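Local coordinates for protein yciF (Escherichia coli, PDB 2GS4) that is a homodimeric stress protein of the ferritin-like, rubrerythrin-related class that probably binds metal, although its precise function is not settled, at residues L123-G128 with L135-L140; H52-R57 with L140-A145; K108-E113 with K144-K149; R26-L31 with H45-E50. One frame throughout, in Å; residues are numbered along the deposited sequence.

Interaction 1 of 4, residues L123-G128 with L135-L140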
loop_
_atom_site.group_PDB
_atom_site.type_symbol
_atom_site.label_atom_id
_atom_site.label_comp_id
_atom_site.label_asym_id
_atom_site.label_seq_id
_atom_site.Cartn_x
_atom_site.Cartn_y
_atom_site.Cartn_z
ATOM N N LEU A 123 11.344 12.753 4.258
ATOM C CA LEU A 123 10.958 13.837 3.362
ATOM C C LEU A 123 10.854 15.141 4.147
ATOM O O LEU A 123 11.378 16.169 3.730
ATOM C CB LEU A 123 9.625 13.529 2.676
ATOM C CG LEU A 123 9.676 12.393 1.653
ATOM C CD1 LEU A 123 8.322 12.261 0.976
ATOM C CD2 LEU A 123 10.754 12.676 0.616
ATOM N N ALA A 124 10.183 15.095 5.292
ATOM C CA ALA A 124 10.043 16.283 6.120
ATOM C C ALA A 124 11.433 16.803 6.481
ATOM O O ALA A 124 11.689 18.003 6.394
ATOM C CB ALA A 124 9.251 15.958 7.388
ATOM N N GLU A 125 12.330 15.903 6.875
ATOM C CA GLU A 125 13.686 16.312 7.234
ATOM C C GLU A 125 14.393 16.979 6.070
ATOM O O GLU A 125 15.021 18.031 6.222
ATOM C CB GLU A 125 14.512 15.112 7.681
ATOM C CG GLU A 125 14.704 15.047 9.175
ATOM C CD GLU A 125 15.563 13.879 9.598
ATOM O OE1 GLU A 125 15.145 12.724 9.378
ATOM O OE2 GLU A 125 16.659 14.116 10.146
ATOM N N GLN A 126 14.288 16.357 4.904
ATOM C CA GLN A 126 14.922 16.870 3.705
ATOM C C GLN A 126 14.303 18.165 3.186
ATOM O O GLN A 126 14.924 18.874 2.394
ATOM C CB GLN A 126 14.913 15.784 2.624
ATOM C CG GLN A 126 15.944 14.695 2.882
ATOM C CD GLN A 126 17.347 15.133 2.497
ATOM O OE1 GLN A 126 17.716 15.103 1.325
ATOM N NE2 GLN A 126 18.129 15.557 3.482
ATOM N N LEU A 127 13.087 18.482 3.626
ATOM C CA LEU A 127 12.441 19.717 3.184
ATOM C C LEU A 127 12.686 20.842 4.188
ATOM O O LEU A 127 12.225 21.964 4.003
ATOM C CB LEU A 127 10.937 19.498 2.991
ATOM C CG LEU A 127 10.502 18.688 1.762
ATOM C CD1 LEU A 127 9.114 18.111 1.983
ATOM C CD2 LEU A 127 10.527 19.578 0.528
ATOM N N GLY A 128 13.416 20.532 5.251
ATOM C CA GLY A 128 13.709 21.532 6.260
ATOM C C GLY A 128 12.592 21.752 7.264
ATOM O O GLY A 128 12.570 22.781 7.940
ATOM N N LEU A 135 8.070 15.047 14.923
ATOM C CA LEU A 135 6.756 14.480 15.177
ATOM C C LEU A 135 6.557 13.169 14.447
ATOM O O LEU A 135 6.063 12.204 15.015
ATOM C CB LEU A 135 5.671 15.456 14.747
ATOM C CG LEU A 135 5.661 16.736 15.568
ATOM C CD1 LEU A 135 4.691 17.715 14.951
ATOM C CD2 LEU A 135 5.290 16.413 17.011
ATOM N N LEU A 136 6.933 13.145 13.175
ATOM C CA LEU A 136 6.768 11.940 12.387
ATOM C C LEU A 136 7.626 10.798 12.920
ATOM O O LEU A 136 7.220 9.637 12.844
ATOM C CB LEU A 136 7.079 12.234 10.917
ATOM C CG LEU A 136 6.104 13.229 10.271
ATOM C CD1 LEU A 136 6.736 13.829 9.032
ATOM C CD2 LEU A 136 4.786 12.534 9.936
ATOM N N LYS A 137 8.800 11.111 13.466
ATOM C CA LYS A 137 9.640 10.053 14.007
ATOM C C LYS A 137 9.002 9.522 15.292
ATOM O O LYS A 137 9.219 8.369 15.671
ATOM C CB LYS A 137 11.076 10.560 14.236
ATOM C CG LYS A 137 11.915 10.545 12.939
ATOM C CD LYS A 137 13.205 11.354 13.048
ATOM C CE LYS A 137 13.881 11.536 11.683
ATOM N NZ LYS A 137 14.541 10.312 11.137
ATOM N N GLU A 138 8.195 10.353 15.950
ATOM C CA GLU A 138 7.525 9.917 17.167
ATOM C C GLU A 138 6.472 8.880 16.807
ATOM O O GLU A 138 6.331 7.867 17.490
ATOM C CB GLU A 138 6.895 11.108 17.899
ATOM C CG GLU A 138 7.951 12.009 18.521
ATOM C CD GLU A 138 7.367 13.154 19.321
ATOM O OE1 GLU A 138 8.159 13.879 19.959
ATOM O OE2 GLU A 138 6.127 13.338 19.313
ATOM N N THR A 139 5.730 9.116 15.737
ATOM C CA THR A 139 4.727 8.147 15.342
ATOM C C THR A 139 5.446 6.902 14.846
ATOM O O THR A 139 5.071 5.781 15.188
ATOM C CB THR A 139 3.813 8.694 14.247
ATOM O OG1 THR A 139 3.034 9.772 14.779
ATOM C CG2 THR A 139 2.864 7.605 13.759
ATOM N N LEU A 140 6.502 7.102 14.064
ATOM C CA LEU A 140 7.267 5.975 13.552
ATOM C C LEU A 140 7.644 5.034 14.691
ATOM O O LEU A 140 7.406 3.836 14.615
ATOM C CB LEU A 140 8.542 6.451 12.857
ATOM C CG LEU A 140 9.482 5.318 12.438
ATOM C CD1 LEU A 140 8.765 4.392 11.462
ATOM C CD2 LEU A 140 10.739 5.887 11.813
#
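Lys137 reaches back to Glu125 across the mouth of a helical hairpin, where helix 95-126 ends and helix 130-159 returns antiparallel to it, consistent with the paired helices of a ferritin-like bundle. From CB the lysine runs out through CG and CD nearly fully extended, and the residue also packs on Ala121 of helix 95-126. At CE the chain bends (chi4 -73°), and this turn directs NZ at the carboxylate, where it forms a salt bridge with Glu125 OE1 at 3.0 Å. CE itself is modelled too close to that oxygen, so the place of OE1, and with it the exact geometry of the bridge, is less certain. The two side chains cross at about a right angle. Glu125 lies one turn before Gly128, which closes the helix in a Schellman motif with a positive phi and donates its N to Glu125 O. Leu123, on the same last turn, packs against Val9 of the second subunit. Beneath the charged pair the hairpin is joined by apolar contact. Leu136 carries it with a single methyl, CD1, which sits 3.7 Å from Ala124 CB.

Interaction 2 of 4, residues H52-R57 with L140-A145; sequences HGQIER and LEEEKA
Gln54 stands between Glu142 and Glu143 and gives each an N-H, a polar bridge between two antiparallel helices of the ferritin-like bundle, whose segment axes approach to 11.7 Å. NE2 spends one hydrogen on Glu142 OE1 at 3.0 Å, in a nearly straight bond (171°), and the other on Glu143 OE1 at 2.7 Å. Both acceptors lie close to the plane of the amide, and both carboxylate oxygens are met on their anti side. The amide oxygen is not part of this bridge: Gln54 OE1 lies 3.3 Å from Glu143 OE1, two acceptors with no hydrogen bond between them. Glu143 OE1 is also held by His47. Glu142 OE1 is gripped twice as well: Arg57 NH2 comes from above the carboxylate plane at 3.2 Å, on the face opposite to Gln54, forming a salt bridge. Arg57 arrives with its guanidinium edge toward Glu142, and its NH2 also bonds Thr139 OG1, which steadies that edge. A leucine in place of Gln54 would remove both N-H groups, and would probably leave Glu143 OE1 more dependent on His47 and Glu142 OE1 on Arg57, loosening the link between the helices. The second arm of the guanidinium adds little: Arg57 NH1 meets Glu142 OE2 at 3.4 Å, a weak bond.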
loop_
_atom_site.group_PDB
_atom_site.type_symbol
_atom_site.label_atom_id
_atom_site.label_comp_id
_atom_site.label_asym_id
_atom_site.label_seq_id
_atom_site.Cartn_x
_atom_site.Cartn_y
_atom_site.Cartn_z
ATOM N N HIS A 52 -5.732 7.511 17.272
ATOM C CA HIS A 52 -6.459 8.770 17.340
ATOM C C HIS A 52 -5.429 9.831 17.717
ATOM O O HIS A 52 -5.477 10.965 17.231
ATOM C CB HIS A 52 -7.584 8.715 18.388
ATOM C CG HIS A 52 -8.912 8.308 17.825
ATOM N ND1 HIS A 52 -9.541 7.127 18.165
ATOM C CD2 HIS A 52 -9.720 8.915 16.923
ATOM C CE1 HIS A 52 -10.673 7.025 17.494
ATOM N NE2 HIS A 52 -10.806 8.096 16.732
ATOM N N GLY A 53 -4.481 9.448 18.569
ATOM C CA GLY A 53 -3.448 10.377 18.980
ATOM C C GLY A 53 -2.529 10.748 17.825
ATOM O O GLY A 53 -2.052 11.876 17.742
ATOM N N GLN A 54 -2.275 9.792 16.934
ATOM C CA GLN A 54 -1.404 10.024 15.790
ATOM C C GLN A 54 -2.071 10.951 14.784
ATOM O O GLN A 54 -1.388 11.721 14.090
ATOM C CB GLN A 54 -1.000 8.672 15.168
ATOM C CG GLN A 54 -0.144 7.854 16.139
ATOM C CD GLN A 54 0.015 6.388 15.772
ATOM O OE1 GLN A 54 -0.681 5.870 14.906
ATOM N NE2 GLN A 54 0.930 5.707 16.462
ATOM N N ILE A 55 -3.398 10.907 14.703
ATOM C CA ILE A 55 -4.074 11.803 13.790
ATOM C C ILE A 55 -3.873 13.219 14.356
ATOM O O ILE A 55 -3.622 14.160 13.606
ATOM C CB ILE A 55 -5.573 11.454 13.644
ATOM C CG1 ILE A 55 -5.704 10.107 12.921
ATOM C CG2 ILE A 55 -6.298 12.544 12.853
ATOM C CD1 ILE A 55 -7.129 9.616 12.716
ATOM N N GLU A 56 -3.956 13.372 15.675
ATOM C CA GLU A 56 -3.748 14.703 16.255
ATOM C C GLU A 56 -2.345 15.189 15.917
ATOM O O GLU A 56 -2.137 16.370 15.635
ATOM C CB GLU A 56 -3.923 14.684 17.781
ATOM C CG GLU A 56 -5.346 14.360 18.223
ATOM C CD GLU A 56 -6.347 15.396 17.766
ATOM O OE1 GLU A 56 -7.508 15.019 17.525
ATOM O OE2 GLU A 56 -5.978 16.583 17.659
ATOM N N ARG A 57 -1.377 14.279 15.942
ATOM C CA ARG A 57 -0.007 14.658 15.634
ATOM C C ARG A 57 0.105 15.125 14.178
ATOM O O ARG A 57 0.908 16.010 13.873
ATOM C CB ARG A 57 0.943 13.489 15.916
ATOM C CG ARG A 57 2.404 13.897 16.025
ATOM C CD ARG A 57 3.244 12.764 16.594
ATOM N NE ARG A 57 2.920 12.502 17.993
ATOM C CZ ARG A 57 2.836 11.285 18.520
ATOM N NH1 ARG A 57 2.543 11.131 19.806
ATOM N NH2 ARG A 57 3.017 10.216 17.753
ATOM N N LEU A 140 6.502 7.102 14.064
ATOM C CA LEU A 140 7.267 5.975 13.552
ATOM C C LEU A 140 7.644 5.034 14.691
ATOM O O LEU A 140 7.406 3.836 14.615
ATOM C CB LEU A 140 8.542 6.451 12.857
ATOM C CG LEU A 140 9.482 5.318 12.438
ATOM C CD1 LEU A 140 8.765 4.392 11.462
ATOM C CD2 LEU A 140 10.739 5.887 11.813
ATOM N N GLU A 141 8.210 5.583 15.759
ATOM C CA GLU A 141 8.622 4.758 16.888
ATOM C C GLU A 141 7.461 4.062 17.600
ATOM O O GLU A 141 7.613 2.935 18.073
ATOM C CB GLU A 141 9.439 5.591 17.885
ATOM C CG GLU A 141 10.666 6.241 17.254
ATOM C CD GLU A 141 11.560 5.243 16.529
ATOM O OE1 GLU A 141 12.219 5.649 15.548
ATOM O OE2 GLU A 141 11.611 4.063 16.942
ATOM N N GLU A 142 6.304 4.718 17.686
ATOM C CA GLU A 142 5.155 4.099 18.342
ATOM C C GLU A 142 4.687 2.898 17.530
ATOM O O GLU A 142 4.327 1.862 18.086
ATOM C CB GLU A 142 4.004 5.101 18.496
ATOM C CG GLU A 142 4.251 6.181 19.547
ATOM C CD GLU A 142 3.094 7.158 19.644
ATOM O OE1 GLU A 142 2.310 7.262 18.674
ATOM O OE2 GLU A 142 2.975 7.834 20.686
ATOM N N GLU A 143 4.686 3.045 16.211
ATOM C CA GLU A 143 4.261 1.960 15.335
ATOM C C GLU A 143 5.236 0.795 15.428
ATOM O O GLU A 143 4.833 -0.369 15.356
ATOM C CB GLU A 143 4.148 2.454 13.896
ATOM C CG GLU A 143 2.987 3.422 13.693
ATOM C CD GLU A 143 1.672 2.861 14.205
ATOM O OE1 GLU A 143 1.249 3.244 15.316
ATOM O OE2 GLU A 143 1.070 2.024 13.503
ATOM N N LYS A 144 6.516 1.106 15.587
ATOM C CA LYS A 144 7.512 0.054 15.732
ATOM C C LYS A 144 7.257 -0.680 17.051
ATOM O O LYS A 144 7.289 -1.909 17.097
ATOM C CB LYS A 144 8.928 0.639 15.687
ATOM C CG LYS A 144 9.416 0.965 14.262
ATOM C CD LYS A 144 10.840 1.533 14.258
ATOM C CE LYS A 144 11.300 1.880 12.843
ATOM N NZ LYS A 144 12.639 2.545 12.845
ATOM N N ALA A 145 6.971 0.065 18.117
ATOM C CA ALA A 145 6.700 -0.573 19.403
ATOM C C ALA A 145 5.404 -1.375 19.323
ATOM O O ALA A 145 5.288 -2.452 19.918
ATOM C CB ALA A 145 6.608 0.467 20.514
#

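Interaction 3 of 4, residues K108-E113 with K144-K149; sequences KVEHYE and KATDIK
Glu110 lays its aliphatic stem against the carboxylate of Asp147, the two side chains sliding past each other in opposite directions. Their backbones are close here, with Glu110 CA 6.1 Å from Asp147 CA, so the contact is made near the root of the glutamate: Asp147 OD1 lies 3.5 Å from Glu110 CB. The aspartate reaches that point because its CG stands anti to the backbone N (chi1 -153°). Glu110 instead folds at chi2 (-45°), carrying its own carboxylate aside, and Glu110 OE1 stays 5.6 Å from Asp147 OD1. The two carboxylates are thus kept apart, with methylene carbon meeting oxygen. A glycine in place of Asp147 would take away the group lying along the stem, and is likely to open a gap beside Glu110 CB. Beyond the bend, Thr146 CG2 lies 4.1 Å from Glu110 CD, the two side chains crossing at about a right angle, while Thr146 OG1 bonds Glu50 OE1 and Glu142 O. His47 of helix 38-63 touches both Glu110 and Thr146. Around helix 95-126, Val109 and Glu113 pack on helices 6-33 and 76-89, and Lys108 forms a salt bridge with Glu79 of the second subunit.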
loop_
_atom_site.group_PDB
_atom_site.type_symbol
_atom_site.label_atom_id
_atom_site.label_comp_id
_atom_site.label_asym_id
_atom_site.label_seq_id
_atom_site.Cartn_x
_atom_site.Cartn_y
_atom_site.Cartn_z
ATOM N N LYS A 108 0.818 -6.712 9.032
ATOM C CA LYS A 108 0.904 -6.244 7.647
ATOM C C LYS A 108 0.553 -4.760 7.649
ATOM O O LYS A 108 1.171 -3.961 6.945
ATOM C CB LYS A 108 -0.076 -7.016 6.744
ATOM C CG LYS A 108 0.341 -8.457 6.415
ATOM C CD LYS A 108 1.600 -8.481 5.563
ATOM C CE LYS A 108 1.956 -9.899 5.124
ATOM N NZ LYS A 108 3.129 -9.892 4.202
ATOM N N VAL A 109 -0.460 -4.406 8.436
ATOM C CA VAL A 109 -0.880 -3.017 8.557
ATOM C C VAL A 109 0.309 -2.247 9.139
ATOM O O VAL A 109 0.615 -1.139 8.693
ATOM C CB VAL A 109 -2.151 -2.882 9.465
ATOM C CG1 VAL A 109 -2.303 -1.438 9.966
ATOM C CG2 VAL A 109 -3.392 -3.271 8.681
ATOM N N GLU A 110 1.014 -2.844 10.095
ATOM C CA GLU A 110 2.168 -2.164 10.678
ATOM C C GLU A 110 3.341 -2.052 9.703
ATOM O O GLU A 110 4.047 -1.048 9.701
ATOM C CB GLU A 110 2.625 -2.842 11.977
ATOM C CG GLU A 110 1.636 -2.675 13.135
ATOM C CD GLU A 110 1.107 -1.253 13.263
ATOM O OE1 GLU A 110 1.908 -0.322 13.482
ATOM O OE2 GLU A 110 -0.121 -1.073 13.142
ATOM N N HIS A 111 3.553 -3.065 8.868
ATOM C CA HIS A 111 4.644 -2.999 7.899
ATOM C C HIS A 111 4.398 -1.754 7.046
ATOM O O HIS A 111 5.308 -0.957 6.803
ATOM C CB HIS A 111 4.662 -4.259 7.023
ATOM C CG HIS A 111 5.698 -4.236 5.939
ATOM N ND1 HIS A 111 6.748 -5.127 5.891
ATOM C CD2 HIS A 111 5.828 -3.443 4.849
ATOM C CE1 HIS A 111 7.480 -4.885 4.818
ATOM N NE2 HIS A 111 6.944 -3.870 4.168
ATOM N N TYR A 112 3.152 -1.581 6.617
ATOM C CA TYR A 112 2.772 -0.439 5.799
ATOM C C TYR A 112 2.940 0.892 6.539
ATOM O O TYR A 112 3.517 1.832 6.010
ATOM C CB TYR A 112 1.318 -0.579 5.350
ATOM C CG TYR A 112 0.813 0.559 4.486
ATOM C CD1 TYR A 112 1.087 0.601 3.121
ATOM C CD2 TYR A 112 0.040 1.583 5.034
ATOM C CE1 TYR A 112 0.598 1.632 2.319
ATOM C CE2 TYR A 112 -0.452 2.617 4.245
ATOM C CZ TYR A 112 -0.173 2.633 2.888
ATOM O OH TYR A 112 -0.682 3.635 2.095
ATOM N N GLU A 113 2.438 0.971 7.763
ATOM C CA GLU A 113 2.537 2.221 8.511
ATOM C C GLU A 113 3.967 2.649 8.793
ATOM O O GLU A 113 4.326 3.810 8.589
ATOM C CB GLU A 113 1.733 2.111 9.802
ATOM C CG GLU A 113 0.237 2.020 9.538
ATOM C CD GLU A 113 -0.384 3.372 9.240
ATOM O OE1 GLU A 113 -0.673 4.110 10.203
ATOM O OE2 GLU A 113 -0.571 3.704 8.049
ATOM N N LYS A 144 6.516 1.106 15.587
ATOM C CA LYS A 144 7.512 0.054 15.732
ATOM C C LYS A 144 7.257 -0.680 17.051
ATOM O O LYS A 144 7.289 -1.909 17.097
ATOM C CB LYS A 144 8.928 0.639 15.687
ATOM C CG LYS A 144 9.416 0.965 14.262
ATOM C CD LYS A 144 10.840 1.533 14.258
ATOM C CE LYS A 144 11.300 1.880 12.843
ATOM N NZ LYS A 144 12.639 2.545 12.845
ATOM N N ALA A 145 6.971 0.065 18.117
ATOM C CA ALA A 145 6.700 -0.573 19.403
ATOM C C ALA A 145 5.404 -1.375 19.323
ATOM O O ALA A 145 5.288 -2.452 19.918
ATOM C CB ALA A 145 6.608 0.467 20.514
ATOM N N THR A 146 4.424 -0.853 18.594
ATOM C CA THR A 146 3.161 -1.562 18.451
ATOM C C THR A 146 3.438 -2.872 17.713
ATOM O O THR A 146 2.909 -3.919 18.070
ATOM C CB THR A 146 2.119 -0.703 17.685
ATOM O OG1 THR A 146 1.762 0.433 18.485
ATOM C CG2 THR A 146 0.866 -1.505 17.367
ATOM N N ASP A 147 4.306 -2.821 16.706
ATOM C CA ASP A 147 4.638 -4.022 15.960
ATOM C C ASP A 147 5.350 -5.048 16.854
ATOM O O ASP A 147 5.039 -6.236 16.792
ATOM C CB ASP A 147 5.499 -3.679 14.741
ATOM C CG ASP A 147 5.335 -4.686 13.613
ATOM O OD1 ASP A 147 4.320 -5.422 13.616
ATOM O OD2 ASP A 147 6.203 -4.735 12.718
ATOM N N ILE A 148 6.285 -4.601 17.693
ATOM C CA ILE A 148 7.000 -5.521 18.578
ATOM C C ILE A 148 6.024 -6.200 19.537
ATOM O O ILE A 148 6.172 -7.382 19.847
ATOM C CB ILE A 148 8.109 -4.790 19.379
ATOM C CG1 ILE A 148 9.292 -4.491 18.450
ATOM C CG2 ILE A 148 8.574 -5.663 20.562
ATOM C CD1 ILE A 148 10.183 -3.353 18.903
ATOM N N LYS A 149 5.027 -5.455 20.002
ATOM C CA LYS A 149 4.037 -6.022 20.906
ATOM C C LYS A 149 3.230 -7.089 20.157
ATOM O O LYS A 149 2.902 -8.128 20.722
ATOM C CB LYS A 149 3.125 -4.912 21.445
ATOM C CG LYS A 149 1.912 -5.403 22.240
ATOM C CD LYS A 149 2.265 -6.477 23.264
ATOM C CE LYS A 149 3.016 -5.922 24.464
ATOM N NZ LYS A 149 4.245 -5.185 24.074
#

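Interaction 4 of 4, residues R26-L31 with H45-E50; sequences RALAKL and HAHLEE
Segments 26-31 and 45-50, of helices 6-33 and 38-63, run antiparallel, their axes 8.6 Å apart at an angle of 163°, and they come close enough for Leu28 CA to lie 5.5 Å from Leu48 CA. Leu28 CB and Leu48 CB face each other at 3.9 Å, and the rest of Leu28 passes over the backbone of its partner helix: CD1 rests 3.7 Å from Leu48 CA and equally near His47 O. Both methyls of Leu28 also reach the imidazole, CD1 at an oblique approach 3.8 Å from His47 ND1, so methyl carbons lie beside the ring nitrogen. The other ring nitrogen is engaged, His47 NE2 bonding Glu143 OE1 of helix 130-159. Leu48, with its CG anti to the backbone N (chi1 164°), reaches across to the neighbouring helix and brings CD2 to 4.0 Å from Ala29 CB. Leu31, a turn further on, packs on Phe44 of helix 38-63, and also on Leu102 of helix 95-126 and Ile89 of helix 76-89. Two long helices joined by a brief connection and packed through leucine and alanine form an antiparallel hairpin, consistent with the first helix pair of a ferritin-like four-helix bundle.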
loop_
_atom_site.group_PDB
_atom_site.type_symbol
_atom_site.label_atom_id
_atom_site.label_comp_id
_atom_site.label_asym_id
_atom_site.label_seq_id
_atom_site.Cartn_x
_atom_site.Cartn_y
_atom_site.Cartn_z
ATOM N N ARG A 26 -11.586 2.918 12.535
ATOM C CA ARG A 26 -12.745 2.036 12.442
ATOM C C ARG A 26 -12.288 0.575 12.501
ATOM O O ARG A 26 -12.812 -0.222 13.279
ATOM C CB ARG A 26 -13.521 2.260 11.126
ATOM C CG ARG A 26 -14.366 3.542 11.038
ATOM C CD ARG A 26 -13.728 4.636 10.164
ATOM N NE ARG A 26 -13.719 4.328 8.732
ATOM C CZ ARG A 26 -13.365 5.197 7.783
ATOM N NH1 ARG A 26 -12.994 6.429 8.111
ATOM N NH2 ARG A 26 -13.373 4.834 6.506
ATOM N N ALA A 27 -11.298 0.233 11.685
ATOM C CA ALA A 27 -10.797 -1.136 11.631
ATOM C C ALA A 27 -10.332 -1.696 12.974
ATOM O O ALA A 27 -10.615 -2.845 13.304
ATOM C CB ALA A 27 -9.673 -1.235 10.614
ATOM N N LEU A 28 -9.624 -0.886 13.754
ATOM C CA LEU A 28 -9.122 -1.351 15.040
ATOM C C LEU A 28 -10.235 -1.643 16.053
ATOM O O LEU A 28 -10.108 -2.563 16.860
ATOM C CB LEU A 28 -8.116 -0.336 15.605
ATOM C CG LEU A 28 -6.831 -0.209 14.773
ATOM C CD1 LEU A 28 -6.028 1.008 15.206
ATOM C CD2 LEU A 28 -6.005 -1.475 14.919
ATOM N N ALA A 29 -11.323 -0.875 16.020
ATOM C CA ALA A 29 -12.425 -1.120 16.947
ATOM C C ALA A 29 -13.047 -2.466 16.586
ATOM O O ALA A 29 -13.434 -3.235 17.472
ATOM C CB ALA A 29 -13.463 -0.021 16.841
ATOM N N LYS A 30 -13.144 -2.749 15.287
ATOM C CA LYS A 30 -13.702 -4.020 14.840
ATOM C C LYS A 30 -12.740 -5.147 15.229
ATOM O O LYS A 30 -13.168 -6.185 15.732
ATOM C CB LYS A 30 -13.921 -4.044 13.317
ATOM C CG LYS A 30 -15.104 -3.220 12.765
ATOM C CD LYS A 30 -15.415 -3.653 11.312
ATOM C CE LYS A 30 -16.488 -2.794 10.630
ATOM N NZ LYS A 30 -16.944 -3.365 9.314
ATOM N N LEU A 31 -11.442 -4.952 15.012
ATOM C CA LEU A 31 -10.489 -6.000 15.367
ATOM C C LEU A 31 -10.526 -6.323 16.848
ATOM O O LEU A 31 -10.453 -7.490 17.228
ATOM C CB LEU A 31 -9.062 -5.615 14.977
ATOM C CG LEU A 31 -8.701 -5.713 13.500
ATOM C CD1 LEU A 31 -7.372 -5.022 13.292
ATOM C CD2 LEU A 31 -8.637 -7.176 13.058
ATOM N N HIS A 45 -7.270 -2.362 21.088
ATOM C CA HIS A 45 -7.916 -1.204 21.696
ATOM C C HIS A 45 -6.864 -0.160 22.044
ATOM O O HIS A 45 -7.093 1.039 21.879
ATOM C CB HIS A 45 -8.694 -1.608 22.952
ATOM C CG HIS A 45 -9.485 -0.490 23.557
ATOM N ND1 HIS A 45 -10.494 0.163 22.878
ATOM C CD2 HIS A 45 -9.410 0.099 24.771
ATOM C CE1 HIS A 45 -11.003 1.106 23.650
ATOM N NE2 HIS A 45 -10.361 1.088 24.806
ATOM N N ALA A 46 -5.705 -0.612 22.512
ATOM C CA ALA A 46 -4.637 0.314 22.849
ATOM C C ALA A 46 -4.177 1.026 21.578
ATOM O O ALA A 46 -3.962 2.236 21.586
ATOM C CB ALA A 46 -3.468 -0.429 23.489
ATOM N N HIS A 47 -4.043 0.288 20.480
ATOM C CA HIS A 47 -3.590 0.907 19.236
ATOM C C HIS A 47 -4.649 1.848 18.668
ATOM O O HIS A 47 -4.319 2.823 17.985
ATOM C CB HIS A 47 -3.235 -0.148 18.189
ATOM C CG HIS A 47 -2.440 0.397 17.042
ATOM N ND1 HIS A 47 -2.452 -0.177 15.791
ATOM C CD2 HIS A 47 -1.609 1.463 16.962
ATOM C CE1 HIS A 47 -1.662 0.516 14.985
ATOM N NE2 HIS A 47 -1.141 1.514 15.672
ATOM N N LEU A 48 -5.919 1.558 18.951
ATOM C CA LEU A 48 -7.018 2.394 18.485
ATOM C C LEU A 48 -6.869 3.778 19.113
ATOM O O LEU A 48 -7.089 4.800 18.458
ATOM C CB LEU A 48 -8.362 1.791 18.896
ATOM C CG LEU A 48 -9.565 2.738 18.817
ATOM C CD1 LEU A 48 -9.595 3.407 17.455
ATOM C CD2 LEU A 48 -10.860 1.979 19.077
ATOM N N GLU A 49 -6.503 3.803 20.388
ATOM C CA GLU A 49 -6.324 5.069 21.082
ATOM C C GLU A 49 -5.086 5.785 20.565
ATOM O O GLU A 49 -5.144 6.968 20.237
ATOM C CB GLU A 49 -6.231 4.829 22.584
ATOM C CG GLU A 49 -7.507 4.242 23.148
ATOM C CD GLU A 49 -8.724 5.041 22.729
ATOM O OE1 GLU A 49 -9.817 4.449 22.612
ATOM O OE2 GLU A 49 -8.587 6.268 22.518
ATOM N N GLU A 50 -3.974 5.060 20.464
ATOM C CA GLU A 50 -2.730 5.626 19.956
ATOM C C GLU A 50 -2.929 6.185 18.535
ATOM O O GLU A 50 -2.335 7.201 18.190
ATOM C CB GLU A 50 -1.622 4.548 20.002
ATOM C CG GLU A 50 -0.364 4.807 19.172
ATOM C CD GLU A 50 0.653 3.669 19.281
ATOM O OE1 GLU A 50 1.199 3.245 18.239
ATOM O OE2 GLU A 50 0.912 3.198 20.413
#

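How the interactions relate
Interactions 1 and 3 join the same two helices, 95-126 and 130-159, at different heights: interaction 1 lies at the bundle's end, its centre about 16 Å from the centre of the chain, and relies on an outer salt bridge over one methyl contact, whereas interaction 3 lies near the middle of the chain and packs carboxylates against carbon. Interaction 2 ties helix 130-159 to helix 38-63 by hydrogen bonds and charge, and interaction 4 ties helix 38-63 to helix 6-33 by apolar packing. Interactions 2, 3 and 4 converge on a knot of acidic side chains and His47, consistent with the place where ferritin relatives hold metal. All four are partly buried; 1 and 3 reach the second subunit, 2 and 4 do not.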